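Local coordinates for protein beta-1,3-glucosyltransferase (Paecilomyces sp. J18, PDB 5JVV) that is a carbohydrate-active enzyme, probably of the GH16 family, built as a curved beta-sandwich of the jelly-roll type, at residues Ser72-Ser77 against Lys240-Thr245; Leu15-Phe21 against Tyr33-Glu37. All coordinates share one frame; numbering follows the deposited sequence.

Overall arrangement
From the N terminus, helix 11-16 leads into strand 18-20, and interaction 2 is the first contact met along the chain. It closes the short loop between Leu15-Phe21 and Tyr33-Glu37 and ties the end of helix 11-16 and strand 18-20 to the start of helix 36-41. Interaction 1 follows: strand 70-77 pairs with strand 240-247 across 162 residues. The two are therefore in series, neither nested nor crossed. They still meet in one mixed sheet, because strand 70-77 borders both strand 18-20 and strand 240-247. The Phe21 N to Arg74 O and Ser19 N to Glu76 O pairs, both probable hydrogen bonds of 2.8 Å, join them. Interaction 1 is the more buried contact.

Interaction 1. Residues Ser72-Ser77 against Lys240-Thr245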
ATOM      1  N   SER A  72      -6.911  -7.080  11.880  1.00  7.35           N
ATOM      2  CA  SER A  72      -6.820  -6.150  10.773  1.00  8.66           C
ATOM      3  C   SER A  72      -7.571  -6.781   9.608  1.00 10.19           C
ATOM      4  O   SER A  72      -8.194  -7.846   9.758  1.00  9.08           O
ATOM      5  CB  SER A  72      -5.345  -5.909  10.420  1.00  9.24           C
ATOM      6  OG  SER A  72      -5.188  -4.881   9.444  1.00  8.99           O
ATOM      7  N   VAL A  73      -7.519  -6.127   8.457  1.00  9.37           N
ATOM      8  CA  VAL A  73      -8.131  -6.659   7.245  1.00  8.24           C
ATOM      9  C   VAL A  73      -7.199  -6.543   6.042  1.00  9.18           C
ATOM     10  O   VAL A  73      -6.249  -5.732   6.019  1.00  8.46           O
ATOM     11  CB  VAL A  73      -9.484  -5.980   6.924  1.00  8.40           C
ATOM     12  CG1 VAL A  73     -10.513  -6.300   8.010  1.00  9.47           C
ATOM     13  CG2 VAL A  73      -9.311  -4.462   6.747  1.00  8.74           C
ATOM     14  N   ARG A  74      -7.462  -7.388   5.049  1.00  8.31           N
ATOM     15  CA  ARG A  74      -6.716  -7.384   3.807  1.00  7.49           C
ATOM     16  C   ARG A  74      -7.741  -7.596   2.703  1.00  7.89           C
ATOM     17  O   ARG A  74      -8.360  -8.665   2.602  1.00 11.44           O
ATOM     18  CB  ARG A  74      -5.634  -8.480   3.816  1.00  8.43           C
ATOM     19  CG  ARG A  74      -5.033  -8.771   2.453  1.00  7.50           C
ATOM     20  CD  ARG A  74      -3.747  -9.588   2.552  1.00 10.35           C
ATOM     21  NE  ARG A  74      -3.426 -10.244   1.281  1.00 10.79           N
ATOM     22  CZ  ARG A  74      -2.224 -10.717   0.952  1.00 10.04           C
ATOM     23  NH1 ARG A  74      -1.200 -10.568   1.775  1.00 10.23           N
ATOM     24  NH2 ARG A  74      -2.044 -11.316  -0.218  1.00 14.17           N
ATOM     25  N   LEU A  75      -7.957  -6.550   1.914  1.00  9.35           N
ATOM     26  CA  LEU A  75      -8.961  -6.555   0.858  1.00  9.75           C
ATOM     27  C   LEU A  75      -8.283  -6.784  -0.488  1.00 11.05           C
ATOM     28  O   LEU A  75      -7.315  -6.108  -0.811  1.00 10.44           O
ATOM     29  CB  LEU A  75      -9.700  -5.217   0.840  1.00 10.51           C
ATOM     30  CG  LEU A  75     -10.852  -5.057   1.836  1.00  9.39           C
ATOM     31  CD1 LEU A  75     -10.366  -5.172   3.273  1.00 14.34           C
ATOM     32  CD2 LEU A  75     -11.581  -3.732   1.619  1.00 11.77           C
ATOM     33  N   GLU A  76      -8.792  -7.747  -1.254  1.00 10.94           N
ATOM     34  CA  GLU A  76      -8.241  -8.086  -2.562  1.00  9.78           C
ATOM     35  C   GLU A  76      -9.360  -7.960  -3.588  1.00 11.14           C
ATOM     36  O   GLU A  76     -10.418  -8.557  -3.421  1.00 13.03           O
ATOM     37  CB  GLU A  76      -7.662  -9.506  -2.555  1.00 12.62           C
ATOM     38  CG  GLU A  76      -6.577  -9.711  -1.503  1.00 12.67           C
ATOM     39  CD  GLU A  76      -6.035 -11.122  -1.464  1.00 22.91           C
ATOM     40  OE1 GLU A  76      -6.613 -12.006  -2.132  1.00 33.57           O
ATOM     41  OE2 GLU A  76      -5.028 -11.347  -0.762  1.00 16.02           O
ATOM     42  N   SER A  77      -9.145  -7.180  -4.641  1.00 10.42           N
ATOM     43  CA  SER A  77     -10.237  -6.903  -5.566  1.00 10.05           C
ATOM     44  C   SER A  77     -10.734  -8.175  -6.247  1.00 13.37           C
ATOM     45  O   SER A  77      -9.956  -9.073  -6.546  1.00 13.79           O
ATOM     46  CB  SER A  77      -9.839  -5.854  -6.610  1.00 13.88           C
ATOM     47  OG  SER A  77      -8.816  -6.339  -7.464  1.00 12.73           O
ATOM     48  N   LYS A 240      -4.806  -8.266  -9.108  1.00 10.89           N
ATOM     49  CA  LYS A 240      -5.772  -7.837  -8.102  1.00 12.30           C
ATOM     50  C   LYS A 240      -5.181  -6.657  -7.349  1.00 10.77           C
ATOM     51  O   LYS A 240      -3.982  -6.653  -7.059  1.00 13.65           O
ATOM     52  CB  LYS A 240      -6.036  -8.963  -7.111  1.00 15.54           C
ATOM     53  CG  LYS A 240      -6.770 -10.147  -7.702  1.00 21.24           C
ATOM     54  CD  LYS A 240      -6.955 -11.235  -6.661  1.00 23.85           C
ATOM     55  CE  LYS A 240      -5.616 -11.780  -6.187  1.00 29.04           C
ATOM     56  NZ  LYS A 240      -5.753 -13.127  -5.542  1.00 32.90           N
ATOM     57  N   LEU A 241      -6.019  -5.674  -7.030  1.00 11.33           N
ATOM     58  CA  LEU A 241      -5.621  -4.569  -6.157  1.00  9.72           C
ATOM     59  C   LEU A 241      -5.819  -4.975  -4.701  1.00 11.29           C
ATOM     60  O   LEU A 241      -6.825  -5.604  -4.357  1.00 12.31           O
ATOM     61  CB  LEU A 241      -6.453  -3.325  -6.461  1.00  8.42           C
ATOM     62  CG  LEU A 241      -6.317  -2.769  -7.881  1.00 10.91           C
ATOM     63  CD1 LEU A 241      -7.284  -1.614  -8.128  1.00 12.87           C
ATOM     64  CD2 LEU A 241      -4.894  -2.323  -8.116  1.00 18.53           C
ATOM     65  N   VAL A 242      -4.869  -4.608  -3.846  1.00  9.38           N
ATOM     66  CA  VAL A 242      -4.897  -5.031  -2.448  1.00  7.85           C
ATOM     67  C   VAL A 242      -4.628  -3.859  -1.517  1.00  8.83           C
ATOM     68  O   VAL A 242      -3.702  -3.077  -1.740  1.00  8.94           O
ATOM     69  CB  VAL A 242      -3.829  -6.117  -2.159  1.00  9.38           C
ATOM     70  CG1 VAL A 242      -3.953  -6.627  -0.719  1.00  9.79           C
ATOM     71  CG2 VAL A 242      -3.945  -7.282  -3.148  1.00 10.04           C
ATOM     72  N   PHE A 243      -5.459  -3.732  -0.485  1.00  7.21           N
ATOM     73  CA  PHE A 243      -5.180  -2.829   0.621  1.00  7.24           C
ATOM     74  C   PHE A 243      -5.052  -3.702   1.849  1.00  8.45           C
ATOM     75  O   PHE A 243      -5.925  -4.528   2.117  1.00  9.88           O
ATOM     76  CB  PHE A 243      -6.326  -1.836   0.878  1.00  7.50           C
ATOM     77  CG  PHE A 243      -6.456  -0.737  -0.144  1.00  8.24           C
ATOM     78  CD1 PHE A 243      -5.780   0.473   0.015  1.00 10.40           C
ATOM     79  CD2 PHE A 243      -7.281  -0.895  -1.257  1.00  9.67           C
ATOM     80  CE1 PHE A 243      -5.914   1.494  -0.922  1.00  9.97           C
ATOM     81  CE2 PHE A 243      -7.420   0.120  -2.194  1.00 11.60           C
ATOM     82  CZ  PHE A 243      -6.731   1.316  -2.028  1.00 10.98           C
ATOM     83  N   ASP A 244      -3.982  -3.526   2.613  1.00  7.06           N
ATOM     84  CA  ASP A 244      -3.885  -4.248   3.870  1.00  7.02           C
ATOM     85  C   ASP A 244      -3.083  -3.459   4.886  1.00  8.74           C
ATOM     86  O   ASP A 244      -2.422  -2.474   4.539  1.00  9.10           O
ATOM     87  CB  ASP A 244      -3.308  -5.664   3.659  1.00  8.89           C
ATOM     88  CG  ASP A 244      -1.816  -5.663   3.393  1.00  9.83           C
ATOM     89  OD1 ASP A 244      -1.389  -6.191   2.340  1.00 10.25           O
ATOM     90  OD2 ASP A 244      -1.054  -5.159   4.247  1.00  9.26           O
ATOM     91  N   THR A 245      -3.169  -3.879   6.143  1.00  8.02           N
ATOM     92  CA  THR A 245      -2.217  -3.469   7.165  1.00  7.00           C
ATOM     93  C   THR A 245      -1.843  -4.721   7.943  1.00  6.95           C
ATOM     94  O   THR A 245      -2.708  -5.362   8.548  1.00  9.44           O
ATOM     95  CB  THR A 245      -2.801  -2.429   8.128  1.00  9.69           C
ATOM     96  OG1 THR A 245      -3.261  -1.297   7.378  1.00 10.47           O
ATOM     97  CG2 THR A 245      -1.744  -1.966   9.138  1.00 10.41           C
TER
HETATM   98  O   HOH W   1      -8.289 -12.991  -3.936  1.00 24.98           O
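The Arg74 guanidinium has Val242 CG1 and Asp244 OD1 placed obliquely to it from the other strand, while the Glu76 carboxylate lies at its edge, in plane. Phe21 makes a cation-pi contact with Arg74. The Phe243 ring stacks on Phe104 and pairs edge-to-face with Trp289. The motif is an antiparallel pair inside one sheet of a jelly-roll beta-sandwich. Leu75 and Phe243 are its hydrogen-bonded pair. Leu75 N reaches Phe243 O at 2.9 Å, and Phe243 N returns to Leu75 O at 3.0 Å.

Arg74, Glu76, Val242 and Asp244 project from the same face. Arg74 CG stands anti to the backbone N (chi1 166°), and the chain runs extended alongside Asp244, CB to CB 3.7 Å. NE and NH2 both grip Glu76 OE2, NE at 2.8 Å. The Asp244 carboxylate is close in charge only, since OD1 lies well out of the guanidinium plane. Its stronger partner is Trp105 NE1, on strand 100-107. Glu76 OE1 forms a long salt bridge to Lys240 NZ, 3.7 Å, and a water links the same two atoms. The Glu76 carboxylate is thus shared by two cations, which probably offsets the charge of buried Arg74.

Leu75 and Phe243 face the other way. Ser72 OG donates to a lone pair of Thr245 O. Ser77 OG accepts from Leu241 N at 2.9 Å and donates to Asp79 O.

Interaction 2. Residues Leu15-Phe21 against Tyr33-Glu37; sequences LDAFSFF and YVSRE
Phe20 and Ser35 bring the two backbones nearest, CA to CA 5.6 Å, where strand 18-20 runs past the loop that enters helix 36-41. This is packing of a helix N-terminus against a strand of the jelly-roll sheet. A water sits between Phe21 O and Val34 O, 2.7 Å from the first.

Arg36 has the largest share of the contact. Its CB lies over the centre of the Phe20 ring in a CH-pi contact, 3.5 Å from the centroid and 2° off the ring normal. Val34 O comes to the edge of the same ring, in its plane. With CG anti to the backbone N (chi1 176°), the arginine runs extended past Phe20 CE2 and reaches helix 11-16. There Leu15 CB covers one face of the guanidinium. Asp16 OD1 takes its edge: NH2 donates to it at 2.8 Å in a nearly straight salt-bridge bond (162°). NH2 also donates to a water within bonding distance of Phe18 O. NE is paired with Glu40 on its own helix, so the guanidinium is tied to two helices.

Phe21 and Tyr33 meet obliquely, and Tyr33 CD2 lies at the edge of the Phe21 ring, 3.7 Å from Phe21 CD2. Ser35 is the N-cap of helix 36-41; its OG accepts a weak bond from Val38 N and donates to Glu37 OE2 at 2.8 Å, from above the carboxylate plane.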
ATOM      1  N   LEU A  15     -16.584  -1.707  -0.861  1.00 14.18           N
ATOM      2  CA  LEU A  15     -16.458  -2.912  -0.044  1.00 13.64           C
ATOM      3  C   LEU A  15     -16.934  -4.173  -0.784  1.00 12.72           C
ATOM      4  O   LEU A  15     -16.312  -5.238  -0.678  1.00 14.02           O
ATOM      5  CB  LEU A  15     -17.216  -2.743   1.275  1.00 11.48           C
ATOM      6  CG  LEU A  15     -16.643  -1.710   2.243  1.00 13.24           C
ATOM      7  CD1 LEU A  15     -17.581  -1.504   3.422  1.00 15.16           C
ATOM      8  CD2 LEU A  15     -15.248  -2.131   2.724  1.00 12.58           C
ATOM      9  N   ASP A  16     -18.026  -4.054  -1.529  1.00 12.55           N
ATOM     10  CA  ASP A  16     -18.562  -5.193  -2.271  1.00 15.04           C
ATOM     11  C   ASP A  16     -17.638  -5.657  -3.393  1.00 17.11           C
ATOM     12  O   ASP A  16     -17.786  -6.768  -3.895  1.00 18.90           O
ATOM     13  CB  ASP A  16     -19.933  -4.853  -2.866  1.00 14.37           C
ATOM     14  CG  ASP A  16     -21.023  -4.753  -1.818  1.00 17.96           C
ATOM     15  OD1 ASP A  16     -20.832  -5.252  -0.692  1.00 19.42           O
ATOM     16  OD2 ASP A  16     -22.090  -4.188  -2.132  1.00 21.60           O
ATOM     17  N   ALA A  17     -16.689  -4.809  -3.790  1.00 13.42           N
ATOM     18  CA  ALA A  17     -15.795  -5.116  -4.910  1.00 12.02           C
ATOM     19  C   ALA A  17     -14.495  -5.784  -4.477  1.00 14.02           C
ATOM     20  O   ALA A  17     -13.603  -6.000  -5.297  1.00 15.24           O
ATOM     21  CB  ALA A  17     -15.498  -3.851  -5.704  1.00 14.98           C
ATOM     22  N   PHE A  18     -14.393  -6.110  -3.193  1.00 13.24           N
ATOM     23  CA  PHE A  18     -13.203  -6.772  -2.666  1.00 13.06           C
ATOM     24  C   PHE A  18     -13.589  -8.021  -1.895  1.00 12.13           C
ATOM     25  O   PHE A  18     -14.657  -8.075  -1.287  1.00 15.61           O
ATOM     26  CB  PHE A  18     -12.419  -5.827  -1.736  1.00 11.03           C
ATOM     27  CG  PHE A  18     -11.711  -4.714  -2.459  1.00 11.93           C
ATOM     28  CD1 PHE A  18     -10.359  -4.823  -2.752  1.00 12.59           C
ATOM     29  CD2 PHE A  18     -12.392  -3.565  -2.846  1.00 15.10           C
ATOM     30  CE1 PHE A  18      -9.692  -3.809  -3.424  1.00 11.02           C
ATOM     31  CE2 PHE A  18     -11.734  -2.548  -3.514  1.00 14.47           C
ATOM     32  CZ  PHE A  18     -10.381  -2.669  -3.804  1.00 12.41           C
ATOM     33  N   SER A  19     -12.729  -9.028  -1.930  1.00 12.18           N
ATOM     34  CA  SER A  19     -12.868 -10.155  -1.020  1.00 13.18           C
ATOM     35  C   SER A  19     -11.985  -9.871   0.178  1.00 14.80           C
ATOM     36  O   SER A  19     -10.989  -9.149   0.066  1.00 15.24           O
ATOM     37  CB  SER A  19     -12.438 -11.455  -1.695  1.00 18.09           C
ATOM     38  OG  SER A  19     -11.086 -11.399  -2.114  1.00 19.96           O
ATOM     39  N   PHE A  20     -12.349 -10.429   1.328  1.00 11.21           N
ATOM     40  CA  PHE A  20     -11.568 -10.242   2.539  1.00  9.95           C
ATOM     41  C   PHE A  20     -10.688 -11.463   2.785  1.00 11.81           C
ATOM     42  O   PHE A  20     -11.187 -12.564   3.042  1.00 14.74           O
ATOM     43  CB  PHE A  20     -12.480  -9.991   3.741  1.00 12.43           C
ATOM     44  CG  PHE A  20     -13.012  -8.577   3.820  1.00 13.59           C
ATOM     45  CD1 PHE A  20     -12.837  -7.828   4.976  1.00 16.36           C
ATOM     46  CD2 PHE A  20     -13.678  -8.002   2.744  1.00 13.92           C
ATOM     47  CE1 PHE A  20     -13.330  -6.526   5.060  1.00 20.02           C
ATOM     48  CE2 PHE A  20     -14.171  -6.700   2.821  1.00 15.43           C
ATOM     49  CZ  PHE A  20     -13.993  -5.965   3.978  1.00 16.85           C
ATOM     50  N   PHE A  21      -9.379 -11.267   2.698  1.00 11.35           N
ATOM     51  CA  PHE A  21      -8.421 -12.344   2.952  1.00 10.62           C
ATOM     52  C   PHE A  21      -8.385 -12.590   4.446  1.00 12.14           C
ATOM     53  O   PHE A  21      -8.155 -11.663   5.219  1.00 13.71           O
ATOM     54  CB  PHE A  21      -7.032 -11.932   2.447  1.00 11.93           C
ATOM     55  CG  PHE A  21      -5.952 -12.962   2.699  1.00 12.60           C
ATOM     56  CD1 PHE A  21      -5.684 -13.949   1.759  1.00 17.68           C
ATOM     57  CD2 PHE A  21      -5.193 -12.926   3.864  1.00 11.11           C
ATOM     58  CE1 PHE A  21      -4.682 -14.891   1.981  1.00 16.74           C
ATOM     59  CE2 PHE A  21      -4.192 -13.865   4.093  1.00 14.08           C
ATOM     60  CZ  PHE A  21      -3.940 -14.846   3.150  1.00 15.26           C
ATOM     61  N   TYR A  33      -5.998 -11.484  10.369  1.00  8.90           N
ATOM     62  CA  TYR A  33      -6.866 -11.006   9.307  1.00  7.77           C
ATOM     63  C   TYR A  33      -8.247 -11.635   9.481  1.00 12.67           C
ATOM     64  O   TYR A  33      -8.364 -12.857   9.635  1.00 13.24           O
ATOM     65  CB  TYR A  33      -6.277 -11.386   7.962  1.00 11.20           C
ATOM     66  CG  TYR A  33      -5.173 -10.474   7.470  1.00  8.89           C
ATOM     67  CD1 TYR A  33      -5.244  -9.091   7.632  1.00  9.19           C
ATOM     68  CD2 TYR A  33      -4.065 -10.999   6.819  1.00  9.23           C
ATOM     69  CE1 TYR A  33      -4.232  -8.263   7.145  1.00  9.52           C
ATOM     70  CE2 TYR A  33      -3.053 -10.182   6.342  1.00  9.29           C
ATOM     71  CZ  TYR A  33      -3.146  -8.816   6.507  1.00 10.36           C
ATOM     72  OH  TYR A  33      -2.145  -8.005   6.011  1.00  9.22           O
ATOM     73  N   VAL A  34      -9.286 -10.807   9.454  1.00 10.24           N
ATOM     74  CA  VAL A  34     -10.651 -11.286   9.717  1.00  8.79           C
ATOM     75  C   VAL A  34     -11.620 -11.027   8.561  1.00 10.04           C
ATOM     76  O   VAL A  34     -11.365 -10.197   7.687  1.00 11.16           O
ATOM     77  CB  VAL A  34     -11.227 -10.697  11.012  1.00 12.67           C
ATOM     78  CG1 VAL A  34     -10.374 -11.117  12.204  1.00 12.00           C
ATOM     79  CG2 VAL A  34     -11.321  -9.174  10.917  1.00 12.85           C
ATOM     80  N   SER A  35     -12.737 -11.753   8.566  1.00 12.52           N
ATOM     81  CA  SER A  35     -13.748 -11.633   7.522  1.00 12.35           C
ATOM     82  C   SER A  35     -14.451 -10.296   7.628  1.00 11.09           C
ATOM     83  O   SER A  35     -14.347  -9.609   8.651  1.00 12.90           O
ATOM     84  CB  SER A  35     -14.777 -12.751   7.636  1.00 12.82           C
ATOM     85  OG  SER A  35     -15.533 -12.606   8.829  1.00 14.69           O
ATOM     86  N   ARG A  36     -15.163  -9.920   6.571  1.00 10.44           N
ATOM     87  CA  ARG A  36     -15.882  -8.648   6.567  1.00 11.43           C
ATOM     88  C   ARG A  36     -16.916  -8.524   7.687  1.00 12.28           C
ATOM     89  O   ARG A  36     -16.974  -7.491   8.354  1.00 13.96           O
ATOM     90  CB  ARG A  36     -16.523  -8.384   5.202  1.00 13.38           C
ATOM     91  CG  ARG A  36     -17.367  -7.115   5.157  1.00 13.73           C
ATOM     92  CD  ARG A  36     -17.772  -6.791   3.736  1.00 16.48           C
ATOM     93  NE  ARG A  36     -18.749  -5.707   3.687  1.00 15.17           N
ATOM     94  CZ  ARG A  36     -19.354  -5.305   2.574  1.00 19.14           C
ATOM     95  NH1 ARG A  36     -20.240  -4.317   2.620  1.00 19.10           N
ATOM     96  NH2 ARG A  36     -19.085  -5.904   1.422  1.00 18.58           N
ATOM     97  N   GLU A  37     -17.724  -9.558   7.914  1.00 11.85           N
ATOM     98  CA  GLU A  37     -18.741  -9.461   8.965  1.00 12.69           C
ATOM     99  C   GLU A  37     -18.120  -9.330  10.361  1.00  9.39           C
ATOM    100  O   GLU A  37     -18.663  -8.624  11.219  1.00 13.82           O
ATOM    101  CB  GLU A  37     -19.756 -10.612   8.895  1.00 15.83           C
ATOM    102  CG  GLU A  37     -19.209 -11.972   9.268  1.00 18.43           C
ATOM    103  CD  GLU A  37     -18.516 -12.699   8.124  1.00 23.18           C
ATOM    104  OE1 GLU A  37     -18.495 -12.182   6.974  1.00 20.50           O
ATOM    105  OE2 GLU A  37     -17.978 -13.801   8.387  1.00 19.31           O
TER
HETATM  106  O   HOH W   2     -16.950  -7.838   0.465  1.00 19.33           O
HETATM  107  O   HOH W   3      -9.474  -9.349   5.810  1.00 11.50           O